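Local structure of PA1221 (4DG8) at residues Y168-S173 against S214-T219; N425-D430 against P480-P485; P432-R437 against C447-R452. The protein belongs to the ANL clan of AMP-binding enzymes, also carries a phosphopantetheine attachment site, and holds adenosine monophosphate in this crystal. One frame throughout, in Å; residues are numbered along the deposited sequence.

Interaction 1 of 3, residues Y168-S173 against S214-T219; sequences YINFSS and SFDAAT
Thr219 OG1 and Asp216 CB come in obliquely at the phenol end of the Tyr168 ring. Outside the pair the ring meets that of Tyr104, the planes tilted by about 25°. The second flat group, the Asp216 carboxylate, stands almost perpendicular to the phenol, at 87°.

CG of Tyr168 sits between its own backbone N and carbonyl carbon (chi1 65°), and the rest of the ring leads on to Thr219. There OG1 lies 3.4 Å from Tyr168 CE2, and Thr219 OG1 and Tyr168 OH are 2.7 Å apart, well within hydrogen-bonding distance. The hydroxyl of Thr219 has a second acceptor within reach, Asp216 O, 3.3 Å from Thr219 OG1 and weaker. Asp216 CB lies 3.6 Å from Tyr168 OH, closing in on the same phenol oxygen from another residue of the segment.

Segment 168-173 belongs to strand 166-172, inside a mixed sheet between strands 103-106 and 180-185, and leads into the Ser/Thr/Gly-rich loop characteristic of ANL enzymes. Across the contact, 214-219 leads into helix 217-226, and within it Ala218 N bonds to Phe215 O.

A water joins the two segments: Tyr168 OH donates to it over 2.7 Å, and it donates in turn to Asp216 OD1 over 2.8 Å. Thr316 N also bonds to that oxygen, which is therefore gripped twice, while the side chain approaches the bound adenosine monophosphate to about 4 Å between nearest atoms. Further along the strand, the buried Asn170 side chain abuts the backbone from Ser214 to Asp216, where CA of Asn170 and CA of Ser214 are 6.1 Å apart.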
loop_
_atom_site.group_PDB
_atom_site.type_symbol
_atom_site.label_atom_id
_atom_site.label_comp_id
_atom_site.label_asym_id
_atom_site.label_seq_id
_atom_site.Cartn_x
_atom_site.Cartn_y
_atom_site.Cartn_z
ATOM N N TYR A 168 5.645 -0.629 10.954
ATOM C CA TYR A 168 4.212 -0.368 10.816
ATOM C C TYR A 168 3.391 -1.621 10.612
ATOM O O TYR A 168 3.924 -2.692 10.301
ATOM C CB TYR A 168 3.920 0.672 9.710
ATOM C CG TYR A 168 4.268 0.253 8.299
ATOM C CD1 TYR A 168 3.446 -0.607 7.577
ATOM C CD2 TYR A 168 5.396 0.760 7.666
ATOM C CE1 TYR A 168 3.766 -0.984 6.278
ATOM C CE2 TYR A 168 5.719 0.396 6.364
ATOM C CZ TYR A 168 4.909 -0.472 5.673
ATOM O OH TYR A 168 5.245 -0.815 4.371
ATOM N N ILE A 169 2.086 -1.472 10.786
ATOM C CA ILE A 169 1.149 -2.527 10.454
ATOM C C ILE A 169 0.170 -2.076 9.365
ATOM O O ILE A 169 -0.374 -0.978 9.429
ATOM C CB ILE A 169 0.362 -2.992 11.695
ATOM C CG1 ILE A 169 1.318 -3.656 12.680
ATOM C CG2 ILE A 169 -0.800 -3.940 11.280
ATOM C CD1 ILE A 169 0.707 -4.027 14.000
ATOM N N ASN A 170 -0.043 -2.924 8.363
ATOM C CA ASN A 170 -1.103 -2.704 7.377
ATOM C C ASN A 170 -2.054 -3.877 7.414
ATOM O O ASN A 170 -1.625 -5.034 7.351
ATOM C CB ASN A 170 -0.550 -2.568 5.956
ATOM C CG ASN A 170 0.087 -1.202 5.700
ATOM O OD1 ASN A 170 0.363 -0.433 6.635
ATOM N ND2 ASN A 170 0.336 -0.899 4.427
ATOM N N PHE A 171 -3.347 -3.604 7.499
ATOM C CA PHE A 171 -4.304 -4.706 7.566
ATOM C C PHE A 171 -4.632 -5.176 6.147
ATOM O O PHE A 171 -4.764 -4.356 5.225
ATOM C CB PHE A 171 -5.574 -4.286 8.299
ATOM C CG PHE A 171 -5.508 -4.478 9.794
ATOM C CD1 PHE A 171 -5.680 -5.734 10.350
ATOM C CD2 PHE A 171 -5.278 -3.404 10.641
ATOM C CE1 PHE A 171 -5.624 -5.917 11.733
ATOM C CE2 PHE A 171 -5.227 -3.580 12.026
ATOM C CZ PHE A 171 -5.393 -4.833 12.567
ATOM N N SER A 172 -4.732 -6.494 5.972
ATOM C CA SER A 172 -5.120 -7.062 4.691
ATOM C C SER A 172 -6.439 -7.840 4.780
ATOM O O SER A 172 -6.624 -8.693 5.657
ATOM C CB SER A 172 -4.013 -7.951 4.120
ATOM O OG SER A 172 -4.424 -8.522 2.888
ATOM N N SER A 173 -7.369 -7.496 3.898
ATOM C CA SER A 173 -8.644 -8.229 3.762
ATOM C C SER A 173 -8.622 -9.255 2.614
ATOM O O SER A 173 -9.668 -9.803 2.203
ATOM C CB SER A 173 -9.825 -7.261 3.655
ATOM O OG SER A 173 -9.967 -6.530 4.863
ATOM N N SER A 214 -3.141 3.554 4.713
ATOM C CA SER A 214 -3.644 2.184 4.771
ATOM C C SER A 214 -3.060 1.366 3.615
ATOM O O SER A 214 -3.173 0.138 3.585
ATOM C CB SER A 214 -5.170 2.183 4.737
ATOM O OG SER A 214 -5.624 3.011 3.685
ATOM N N PHE A 215 -2.417 2.048 2.668
ATOM C CA PHE A 215 -1.713 1.356 1.588
ATOM C C PHE A 215 -0.199 1.486 1.699
ATOM O O PHE A 215 0.325 2.586 1.942
ATOM C CB PHE A 215 -2.143 1.917 0.235
ATOM C CG PHE A 215 -3.624 2.062 0.090
ATOM C CD1 PHE A 215 -4.399 0.998 -0.355
ATOM C CD2 PHE A 215 -4.243 3.258 0.391
ATOM C CE1 PHE A 215 -5.780 1.128 -0.486
ATOM C CE2 PHE A 215 -5.619 3.400 0.260
ATOM C CZ PHE A 215 -6.392 2.330 -0.184
ATOM N N ASP A 216 0.525 0.406 1.418
ATOM C CA ASP A 216 1.982 0.491 1.514
ATOM C C ASP A 216 2.630 1.185 0.311
ATOM O O ASP A 216 3.854 1.293 0.253
ATOM C CB ASP A 216 2.670 -0.857 1.847
ATOM C CG ASP A 216 2.579 -1.867 0.715
ATOM O OD1 ASP A 216 3.115 -2.984 0.879
ATOM O OD2 ASP A 216 1.975 -1.550 -0.332
ATOM N N ALA A 217 1.821 1.673 -0.633
ATOM C CA ALA A 217 2.342 2.597 -1.639
ATOM C C ALA A 217 2.869 3.851 -0.928
ATOM O O ALA A 217 3.866 4.471 -1.342
ATOM C CB ALA A 217 1.253 2.973 -2.679
ATOM N N ALA A 218 2.185 4.205 0.153
ATOM C CA ALA A 218 2.588 5.319 0.996
ATOM C C ALA A 218 4.025 5.180 1.467
ATOM O O ALA A 218 4.751 6.170 1.558
ATOM C CB ALA A 218 1.643 5.471 2.201
ATOM N N THR A 219 4.433 3.956 1.780
ATOM C CA THR A 219 5.800 3.727 2.240
ATOM C C THR A 219 6.807 4.279 1.239
ATOM O O THR A 219 7.826 4.896 1.611
ATOM C CB THR A 219 6.071 2.232 2.426
ATOM O OG1 THR A 219 5.069 1.683 3.292
ATOM C CG2 THR A 219 7.455 2.013 3.027
HETATM O O HOH W 1 4.352 -3.123 3.417
#

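Interaction 2 of 3, residues N425-D430 against P480-P485; sequences NGYRLD and PTWQRP. With AMP (adenosine monophosphate), chain B.
Trp482, in the short 3-10 segment 481-483, presses its indole onto Tyr427. Its CG lies between backbone N and carbonyl carbon (chi1 73°), and the ring reaches across to strand 427-430. The stack is face to face: the phenol centroid of Tyr427 is 3.9 Å from that of the five-membered ring of Trp482, with the planes at 30°. Tyr427 CD2 lies 3.2 Å above the indole plane of Trp482, toward the rim. Tyr427 CB makes a CH-pi contact, 3.7 Å from the centroid of the Trp482 six-membered ring and 23° off its normal. At the far end of the indole, Trp482 CH2 is 3.8 Å from Leu429 CD1 and also touches Arg428 O.

Gln483, next in sequence, backs the stack. Its CG sits 3.3 Å above the other face of the Trp482 indole, over the centre, so the ring is held between two residues. Beyond CG the chain runs extended, and Gln483 NE2 comes to 4.0 Å from Leu429 CD1.

CB of Arg428, between Tyr427 and Leu429, points away from this loop. The Arg428 guanidinium has O3P of adenosine monophosphate over its centre, 3.0 Å from its plane, and NH1 forms a salt bridge with Glu313. The hairpin of strands 421-424 and 427-430, with Gly426 in its turn, matches core motif A8 of the ANL family, here lining the nucleotide pocket.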
loop_
_atom_site.group_PDB
_atom_site.type_symbol
_atom_site.label_atom_id
_atom_site.label_comp_id
_atom_site.label_asym_id
_atom_site.label_seq_id
_atom_site.Cartn_x
_atom_site.Cartn_y
_atom_site.Cartn_z
ATOM N N ASN A 425 -10.099 -0.795 -5.390
ATOM C CA ASN A 425 -9.638 0.528 -4.974
ATOM C C ASN A 425 -8.459 0.486 -4.008
ATOM O O ASN A 425 -8.498 1.085 -2.931
ATOM C CB ASN A 425 -10.791 1.352 -4.413
ATOM C CG ASN A 425 -11.909 1.493 -5.408
ATOM O OD1 ASN A 425 -11.674 1.832 -6.572
ATOM N ND2 ASN A 425 -13.131 1.191 -4.976
ATOM N N GLY A 426 -7.421 -0.245 -4.400
ATOM C CA GLY A 426 -6.191 -0.304 -3.628
ATOM C C GLY A 426 -6.108 -1.442 -2.631
ATOM O O GLY A 426 -5.022 -1.766 -2.160
ATOM N N TYR A 427 -7.249 -2.050 -2.306
ATOM C CA TYR A 427 -7.293 -3.142 -1.338
ATOM C C TYR A 427 -7.443 -4.519 -1.985
ATOM O O TYR A 427 -8.230 -4.698 -2.917
ATOM C CB TYR A 427 -8.478 -2.954 -0.385
ATOM C CG TYR A 427 -8.438 -1.705 0.458
ATOM C CD1 TYR A 427 -7.505 -1.568 1.480
ATOM C CD2 TYR A 427 -9.353 -0.673 0.256
ATOM C CE1 TYR A 427 -7.478 -0.431 2.270
ATOM C CE2 TYR A 427 -9.334 0.474 1.038
ATOM C CZ TYR A 427 -8.395 0.583 2.048
ATOM O OH TYR A 427 -8.353 1.708 2.837
ATOM N N ARG A 428 -6.697 -5.501 -1.485
ATOM C CA ARG A 428 -7.023 -6.888 -1.794
ATOM C C ARG A 428 -8.316 -7.301 -1.067
ATOM O O ARG A 428 -8.579 -6.914 0.080
ATOM C CB ARG A 428 -5.881 -7.823 -1.398
ATOM C CG ARG A 428 -4.641 -7.691 -2.249
ATOM C CD ARG A 428 -3.494 -8.521 -1.657
ATOM N NE ARG A 428 -3.078 -8.037 -0.341
ATOM C CZ ARG A 428 -2.007 -8.484 0.314
ATOM N NH1 ARG A 428 -1.244 -9.433 -0.221
ATOM N NH2 ARG A 428 -1.700 -7.984 1.511
ATOM N N LEU A 429 -9.132 -8.094 -1.739
ATOM C CA LEU A 429 -10.364 -8.545 -1.133
ATOM C C LEU A 429 -10.616 -9.985 -1.506
ATOM O O LEU A 429 -10.543 -10.356 -2.701
ATOM C CB LEU A 429 -11.531 -7.678 -1.604
ATOM C CG LEU A 429 -12.870 -8.005 -0.952
ATOM C CD1 LEU A 429 -12.734 -7.886 0.563
ATOM C CD2 LEU A 429 -13.949 -7.092 -1.490
ATOM N N ASP A 430 -10.974 -10.778 -0.499
ATOM C CA ASP A 430 -11.363 -12.151 -0.754
ATOM C C ASP A 430 -12.839 -12.008 -1.056
ATOM O O ASP A 430 -13.690 -11.924 -0.165
ATOM C CB ASP A 430 -11.165 -12.977 0.516
ATOM C CG ASP A 430 -11.409 -14.455 0.301
ATOM O OD1 ASP A 430 -12.158 -14.818 -0.642
ATOM O OD2 ASP A 430 -10.862 -15.256 1.100
ATOM N N PRO A 480 -16.577 -1.970 6.569
ATOM C CA PRO A 480 -15.888 -0.712 6.281
ATOM C C PRO A 480 -16.423 -0.136 4.970
ATOM O O PRO A 480 -16.899 -0.896 4.117
ATOM C CB PRO A 480 -14.424 -1.135 6.145
ATOM C CG PRO A 480 -14.473 -2.580 5.787
ATOM C CD PRO A 480 -15.685 -3.140 6.473
ATOM N N THR A 481 -16.368 1.183 4.821
ATOM C CA THR A 481 -16.940 1.837 3.648
ATOM C C THR A 481 -16.482 1.166 2.352
ATOM O O THR A 481 -17.294 0.898 1.460
ATOM C CB THR A 481 -16.588 3.349 3.586
ATOM O OG1 THR A 481 -15.165 3.520 3.648
ATOM C CG2 THR A 481 -17.253 4.114 4.730
ATOM N N TRP A 482 -15.186 0.870 2.268
ATOM C CA TRP A 482 -14.596 0.382 1.021
ATOM C C TRP A 482 -15.085 -1.020 0.612
ATOM O O TRP A 482 -14.889 -1.427 -0.527
ATOM C CB TRP A 482 -13.070 0.436 1.093
ATOM C CG TRP A 482 -12.469 -0.618 1.972
ATOM C CD1 TRP A 482 -12.178 -0.515 3.303
ATOM C CD2 TRP A 482 -12.071 -1.936 1.574
ATOM N NE1 TRP A 482 -11.629 -1.695 3.762
ATOM C CE2 TRP A 482 -11.554 -2.583 2.721
ATOM C CE3 TRP A 482 -12.100 -2.636 0.358
ATOM C CZ2 TRP A 482 -11.071 -3.894 2.689
ATOM C CZ3 TRP A 482 -11.618 -3.942 0.327
ATOM C CH2 TRP A 482 -11.112 -4.555 1.486
ATOM N N GLN A 483 -15.713 -1.750 1.536
ATOM C CA GLN A 483 -16.292 -3.056 1.222
ATOM C C GLN A 483 -17.796 -3.047 0.968
ATOM O O GLN A 483 -18.369 -4.089 0.654
ATOM C CB GLN A 483 -16.028 -4.048 2.354
ATOM C CG GLN A 483 -14.577 -4.397 2.555
ATOM C CD GLN A 483 -14.386 -5.446 3.636
ATOM O OE1 GLN A 483 -15.350 -5.930 4.223
ATOM N NE2 GLN A 483 -13.133 -5.797 3.906
ATOM N N ARG A 484 -18.448 -1.900 1.140
ATOM C CA ARG A 484 -19.899 -1.841 0.949
ATOM C C ARG A 484 -20.230 -1.728 -0.520
ATOM O O ARG A 484 -19.734 -0.829 -1.196
ATOM C CB ARG A 484 -20.508 -0.651 1.686
ATOM C CG ARG A 484 -20.399 -0.736 3.200
ATOM C CD ARG A 484 -20.700 0.616 3.804
ATOM N NE ARG A 484 -20.394 0.661 5.225
ATOM C CZ ARG A 484 -20.483 1.761 5.961
ATOM N NH1 ARG A 484 -20.868 2.904 5.398
ATOM N NH2 ARG A 484 -20.189 1.715 7.252
ATOM N N PRO A 485 -21.069 -2.642 -1.029
ATOM C CA PRO A 485 -21.451 -2.550 -2.445
ATOM C C PRO A 485 -22.045 -1.186 -2.755
ATOM O O PRO A 485 -22.758 -0.619 -1.924
ATOM C CB PRO A 485 -22.520 -3.629 -2.593
ATOM C CG PRO A 485 -22.161 -4.632 -1.545
ATOM C CD PRO A 485 -21.620 -3.841 -0.382
HETATM P P AMP B . -1.203 -5.184 -2.180
HETATM O O1P AMP B . -2.462 -4.536 -1.644
HETATM O O2P AMP B . -0.045 -4.288 -2.598
HETATM O O3P AMP B . -0.751 -6.183 -1.131
HETATM O "O5'" AMP B . -1.576 -6.153 -3.384
HETATM C "C5'" AMP B . -0.623 -7.063 -3.896
HETATM C "C4'" AMP B . -1.166 -7.836 -5.066
HETATM O "O4'" AMP B . -1.606 -6.923 -6.106
HETATM C "C3'" AMP B . -0.176 -8.749 -5.766
HETATM O "O3'" AMP B . 0.003 -9.988 -5.089
HETATM C "C2'" AMP B . -0.778 -8.887 -7.157
HETATM O "O2'" AMP B . -1.856 -9.816 -7.143
HETATM C "C1'" AMP B . -1.350 -7.484 -7.381
HETATM N N9 AMP B . -0.398 -6.604 -8.099
HETATM C C8 AMP B . 0.366 -5.653 -7.509
HETATM N N7 AMP B . 1.141 -5.004 -8.412
HETATM C C5 AMP B . 0.897 -5.539 -9.618
HETATM C C6 AMP B . 1.386 -5.314 -11.006
HETATM N N6 AMP B . 2.310 -4.375 -11.277
HETATM N N1 AMP B . 0.869 -6.081 -11.997
HETATM C C2 AMP B . -0.061 -7.020 -11.724
HETATM N N3 AMP B . -0.548 -7.274 -10.492
HETATM C C4 AMP B . -0.124 -6.585 -9.409
HETATM O O HOH W 2 -13.580 0.573 -2.584
#

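Interaction 3 of 3, residues P432-R437 against C447-R452; sequences PALEQR and CALLVR
Glu435 reaches from helix 431-439 to the backbone of Cys447, Ala448 and Leu449, tying the helix to strand 444-454 in a small alpha/beta unit where that strand is the outermost of a three-stranded sheet. Over the short segments the axes approach to 7.9 Å, and their directions differ by 141°, roughly antiparallel.

CG of Glu435 is anti to the backbone N and the chain runs extended from there, the carboxylate ending at the strand. Its CB packs against a leucine methyl, 3.9 Å from Leu449 CD1. Next, Glu435 CG lies 3.3 Å from Cys447 O, with the sulfur of the same cysteine a looser neighbour. CD then passes that carbonyl too, on its way to the N-H of Leu449. At the tip, Glu435 OE1 accepts from Leu449 N at 2.7 Å, with a nearly straight N-H...O angle of 164°. The donor approaches on the anti side of the carboxylate, 19° out of its plane. The same OE1 is also pressed to 3.1 Å from Ala448 CA. The other oxygen, OE2, has a long, weak ion pair with Arg439.

Backbone bonds of Ala448, Leu450 and Arg452 join the strand to 457-466; Leu449 N lies in the alternate phase and is bound by the carboxylate instead, consistent with a side chain standing in for a strand neighbour at the sheet edge. Leu449 also packs against Leu434 and the backbone of Glu435, crossing the Leu434 side chain at about a right angle. Its CD1 does the touching: Leu449 CD1 lies 3.8 Å from Leu434 CG and only 3.5 Å from Glu435 N.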
loop_
_atom_site.group_PDB
_atom_site.type_symbol
_atom_site.label_atom_id
_atom_site.label_comp_id
_atom_site.label_asym_id
_atom_site.label_seq_id
_atom_site.Cartn_x
_atom_site.Cartn_y
_atom_site.Cartn_z
ATOM N N PRO A 432 -15.019 -14.093 -2.727
ATOM C CA PRO A 432 -15.917 -15.210 -2.428
ATOM C C PRO A 432 -16.253 -15.297 -0.941
ATOM O O PRO A 432 -17.357 -15.734 -0.606
ATOM C CB PRO A 432 -15.113 -16.436 -2.878
ATOM C CG PRO A 432 -14.149 -15.907 -3.869
ATOM C CD PRO A 432 -13.766 -14.560 -3.346
ATOM N N ALA A 433 -15.338 -14.873 -0.070
ATOM C CA ALA A 433 -15.616 -14.874 1.371
ATOM C C ALA A 433 -16.704 -13.863 1.726
ATOM O O ALA A 433 -17.651 -14.191 2.442
ATOM C CB ALA A 433 -14.346 -14.609 2.185
ATOM N N LEU A 434 -16.570 -12.645 1.203
ATOM C CA LEU A 434 -17.543 -11.580 1.444
ATOM C C LEU A 434 -18.914 -11.953 0.862
ATOM O O LEU A 434 -19.978 -11.699 1.457
ATOM C CB LEU A 434 -17.025 -10.253 0.858
ATOM C CG LEU A 434 -17.908 -9.019 1.073
ATOM C CD1 LEU A 434 -18.165 -8.821 2.564
ATOM C CD2 LEU A 434 -17.303 -7.753 0.428
ATOM N N GLU A 435 -18.867 -12.583 -0.301
ATOM C CA GLU A 435 -20.055 -13.085 -0.977
ATOM C C GLU A 435 -20.767 -14.121 -0.097
ATOM O O GLU A 435 -21.985 -14.049 0.141
ATOM C CB GLU A 435 -19.617 -13.728 -2.288
ATOM C CG GLU A 435 -20.692 -13.908 -3.326
ATOM C CD GLU A 435 -20.099 -14.283 -4.671
ATOM O OE1 GLU A 435 -20.458 -13.637 -5.675
ATOM O OE2 GLU A 435 -19.259 -15.210 -4.716
ATOM N N GLN A 436 -19.988 -15.089 0.381
ATOM C CA GLN A 436 -20.506 -16.143 1.245
ATOM C C GLN A 436 -21.096 -15.513 2.502
ATOM O O GLN A 436 -22.099 -15.985 3.042
ATOM C CB GLN A 436 -19.404 -17.150 1.589
ATOM C CG GLN A 436 -19.835 -18.265 2.548
ATOM C CD GLN A 436 -21.021 -19.078 2.034
ATOM O OE1 GLN A 436 -21.989 -19.306 2.761
ATOM N NE2 GLN A 436 -20.944 -19.523 0.783
ATOM N N ARG A 437 -20.480 -14.422 2.943
ATOM C CA ARG A 437 -20.969 -13.667 4.086
ATOM C C ARG A 437 -22.347 -13.020 3.838
ATOM O O ARG A 437 -23.219 -13.027 4.719
ATOM C CB ARG A 437 -19.929 -12.630 4.515
ATOM C CG ARG A 437 -20.337 -11.845 5.733
ATOM C CD ARG A 437 -19.196 -10.994 6.286
ATOM N NE ARG A 437 -19.631 -10.380 7.540
ATOM C CZ ARG A 437 -19.076 -9.313 8.109
ATOM N NH1 ARG A 437 -18.034 -8.707 7.546
ATOM N NH2 ARG A 437 -19.579 -8.852 9.251
ATOM N N CYS A 447 -26.273 -15.194 -3.583
ATOM C CA CYS A 447 -25.768 -13.843 -3.808
ATOM C C CYS A 447 -24.540 -13.836 -4.719
ATOM O O CYS A 447 -23.674 -14.708 -4.614
ATOM C CB CYS A 447 -25.414 -13.188 -2.468
ATOM S SG CYS A 447 -24.341 -11.719 -2.593
ATOM N N ALA A 448 -24.453 -12.837 -5.595
ATOM C CA ALA A 448 -23.273 -12.647 -6.430
ATOM C C ALA A 448 -22.707 -11.223 -6.333
ATOM O O ALA A 448 -23.433 -10.229 -6.474
ATOM C CB ALA A 448 -23.574 -13.006 -7.885
ATOM N N LEU A 449 -21.403 -11.146 -6.089
ATOM C CA LEU A 449 -20.696 -9.881 -6.060
ATOM C C LEU A 449 -19.982 -9.670 -7.391
ATOM O O LEU A 449 -19.251 -10.543 -7.858
ATOM C CB LEU A 449 -19.693 -9.845 -4.902
ATOM C CG LEU A 449 -20.305 -9.873 -3.495
ATOM C CD1 LEU A 449 -19.222 -9.807 -2.431
ATOM C CD2 LEU A 449 -21.291 -8.731 -3.326
ATOM N N LEU A 450 -20.209 -8.506 -7.988
ATOM C CA LEU A 450 -19.647 -8.148 -9.282
ATOM C C LEU A 450 -18.808 -6.883 -9.133
ATOM O O LEU A 450 -18.952 -6.146 -8.157
ATOM C CB LEU A 450 -20.762 -7.886 -10.298
ATOM C CG LEU A 450 -21.794 -8.975 -10.591
ATOM C CD1 LEU A 450 -22.828 -8.444 -11.576
ATOM C CD2 LEU A 450 -21.134 -10.241 -11.130
ATOM N N VAL A 451 -17.929 -6.636 -10.100
ATOM C CA VAL A 451 -17.135 -5.413 -10.113
ATOM C C VAL A 451 -17.275 -4.699 -11.456
ATOM O O VAL A 451 -17.313 -5.345 -12.505
ATOM C CB VAL A 451 -15.637 -5.686 -9.824
ATOM C CG1 VAL A 451 -14.839 -4.381 -9.846
ATOM C CG2 VAL A 451 -15.466 -6.390 -8.484
ATOM N N ARG A 452 -17.373 -3.371 -11.419
ATOM C CA ARG A 452 -17.407 -2.580 -12.653
ATOM C C ARG A 452 -16.573 -1.326 -12.463
ATOM O O ARG A 452 -16.155 -1.021 -11.352
ATOM C CB ARG A 452 -18.844 -2.220 -13.045
ATOM C CG ARG A 452 -19.490 -1.180 -12.146
ATOM C CD ARG A 452 -20.934 -0.910 -12.537
ATOM N NE ARG A 452 -21.534 0.117 -11.690
ATOM C CZ ARG A 452 -22.810 0.488 -11.750
ATOM N NH1 ARG A 452 -23.630 -0.088 -12.621
ATOM N NH2 ARG A 452 -23.270 1.436 -10.942
#

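How the interactions relate
All three contacts are mainly buried, but they step outward: interaction 1 is centred about 5 Å from the centre of the chain, interaction 2 about 13 Å and interaction 3 about 23 Å. The chemistry changes with them, from hydroxyls and a bridging water, through stacked aromatics, to a single charged acceptor on a strand N-H with leucine packing. Interactions 1 and 2 both reach the nucleotide and touch directly, since Ser214 OG and Tyr427 OH, 3.1 Å apart, probably share a hydrogen bond. Interaction 3 is nested in the chain loop closed by interaction 2; strand 427-430 runs straight into helix 431-439, and Leu429 and Leu434 pack together. Interactions 1 and 3 do not touch.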